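Local atomic coordinates of histidine kinase (Paraburkholderia phymatum, PDB entry 6NB0), a protein that probably acts as a phosphorelay sensor kinase, using ATP to phosphorylate a histidine side chain of a protein. Residues T53-F56 against M57-V61. Numbering follows the deposited sequence.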
loop_
_atom_site.group_PDB
_atom_site.type_symbol
_atom_site.label_atom_id
_atom_site.label_comp_id
_atom_site.label_asym_id
_atom_site.label_seq_id
_atom_site.Cartn_x
_atom_site.Cartn_y
_atom_site.Cartn_z
ATOM N N THR A 53 -4.059 3.925 1.691
ATOM C CA THR A 53 -3.626 5.308 1.534
ATOM C C THR A 53 -2.164 5.375 1.108
ATOM O O THR A 53 -1.804 6.130 0.197
ATOM C CB THR A 53 -3.838 6.084 2.848
ATOM O OG1 THR A 53 -5.238 6.165 3.110
ATOM C CG2 THR A 53 -3.307 7.531 2.704
ATOM N N ALA A 54 -1.306 4.601 1.779
ATOM C CA ALA A 54 0.126 4.654 1.508
ATOM C C ALA A 54 0.442 4.057 0.151
ATOM O O ALA A 54 1.353 4.526 -0.555
ATOM C CB ALA A 54 0.887 3.908 2.602
ATOM N N LEU A 55 -0.289 3.007 -0.211
ATOM C CA LEU A 55 -0.149 2.403 -1.535
ATOM C C LEU A 55 -0.384 3.436 -2.628
ATOM O O LEU A 55 0.434 3.590 -3.543
ATOM C CB LEU A 55 -1.145 1.243 -1.669
ATOM C CG LEU A 55 -1.582 0.767 -3.051
ATOM C CD1 LEU A 55 -0.345 0.367 -3.777
ATOM C CD2 LEU A 55 -2.513 -0.435 -2.914
ATOM N N PHE A 56 -1.521 4.125 -2.570
ATOM C CA PHE A 56 -1.840 5.092 -3.607
ATOM C C PHE A 56 -0.877 6.261 -3.572
ATOM O O PHE A 56 -0.570 6.836 -4.621
ATOM C CB PHE A 56 -3.284 5.577 -3.461
ATOM C CG PHE A 56 -4.295 4.608 -4.011
ATOM C CD1 PHE A 56 -4.630 3.451 -3.307
ATOM C CD2 PHE A 56 -4.866 4.819 -5.256
ATOM C CE1 PHE A 56 -5.528 2.546 -3.824
ATOM C CE2 PHE A 56 -5.767 3.916 -5.778
ATOM C CZ PHE A 56 -6.098 2.775 -5.066
ATOM N N MET A 57 -0.378 6.621 -2.382
ATOM C CA MET A 57 0.621 7.688 -2.335
ATOM C C MET A 57 1.895 7.282 -3.070
ATOM O O MET A 57 2.510 8.117 -3.741
ATOM C CB MET A 57 0.944 8.084 -0.892
ATOM C CG MET A 57 1.822 9.331 -0.854
ATOM S SD MET A 57 2.231 9.818 0.857
ATOM C CE MET A 57 3.850 9.131 0.943
ATOM N N ARG A 58 2.304 6.007 -2.968
ATOM C CA ARG A 58 3.487 5.563 -3.713
ATOM C C ARG A 58 3.239 5.555 -5.221
ATOM O O ARG A 58 4.163 5.834 -5.994
ATOM C CB ARG A 58 3.944 4.168 -3.269
ATOM C CG ARG A 58 4.088 3.911 -1.740
ATOM C CD ARG A 58 5.201 4.699 -1.114
ATOM N NE ARG A 58 5.582 4.293 0.266
ATOM C CZ ARG A 58 4.910 4.639 1.372
ATOM N NH1 ARG A 58 3.781 5.333 1.276
ATOM N NH2 ARG A 58 5.349 4.294 2.581
ATOM N N ASP A 59 2.020 5.215 -5.653
ATOM C CA ASP A 59 1.656 5.337 -7.072
ATOM C C ASP A 59 1.770 6.778 -7.537
ATOM O O ASP A 59 2.274 7.064 -8.631
ATOM C CB ASP A 59 0.224 4.870 -7.302
ATOM C CG ASP A 59 0.099 3.386 -7.396
ATOM O OD1 ASP A 59 1.144 2.722 -7.535
ATOM O OD2 ASP A 59 -1.051 2.892 -7.352
ATOM N N HIS A 60 1.254 7.696 -6.722
ATOM C CA HIS A 60 1.325 9.114 -7.036
ATOM C C HIS A 60 2.769 9.563 -7.213
ATOM O O HIS A 60 3.096 10.281 -8.163
ATOM C CB HIS A 60 0.637 9.901 -5.926
ATOM C CG HIS A 60 0.484 11.360 -6.228
ATOM N ND1 HIS A 60 -0.450 11.840 -7.119
ATOM C CD2 HIS A 60 1.132 12.448 -5.739
ATOM C CE1 HIS A 60 -0.359 13.159 -7.187
ATOM N NE2 HIS A 60 0.584 13.554 -6.347
ATOM N N VAL A 61 3.655 9.135 -6.311
ATOM C CA VAL A 61 5.058 9.521 -6.425
ATOM C C VAL A 61 5.660 8.952 -7.709
ATOM O O VAL A 61 6.407 9.637 -8.421
ATOM C CB VAL A 61 5.840 9.071 -5.167
ATOM C CG1 VAL A 61 7.336 9.232 -5.375
ATOM C CG2 VAL A 61 5.397 9.860 -3.937
#
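Arg58 folds back one helical turn onto Ala54, and the carbonyl O of Ala54 takes two donors from that one residue. The main-chain bond is well formed, Arg58 N to Ala54 O at 3.0 Å. The second bond is weak: Arg58 NH1 stands 3.1 Å from Ala54 O but its N-H...O angle is 120°, and the guanidinium meets the oxygen obliquely. Two torsions set this up. CG lies anti to the carbonyl carbon (chi1 -49°), which brings Arg58 CG to 3.0 Å from Ala54 O, and the bend at chi2 (-67°) sends the chain back toward the N-terminal end of the helix. NH1 also packs on the methyl of Ala54, 3.5 Å from its CB.

The stronger partners of this guanidinium lie elsewhere: NH2 pairs with Glu122 of the second subunit and with Glu231 of its own chain, NE pairs with Asp59 of the second subunit, and Asp59 OD1 makes the reciprocal bridge to Arg58 NE of the second subunit. The Asp59 carboxylate passes Leu55 loosely, its OD2 4.1 Å from Leu55 O.

On another side, His60 CB rests 3.5 Å from Phe56 O, the acceptor of His60 N at 2.9 Å. With CG anti to the backbone N, the imidazole swings away from that turn and meets the ring of Trp249, while Phe56 packs on Leu253 and Arg256 of helix 252-260.

The unbroken i to i+4 run, Met57 N to Thr53 O, Arg58 N to Ala54 O, Asp59 N to Leu55 O and His60 N to Phe56 O, identifies an alpha helix, part of helix 44-68, whose reciprocal Arg58-Asp59 bridges join the two subunits, consistent with the dimerizing helices of HisKA-family kinases.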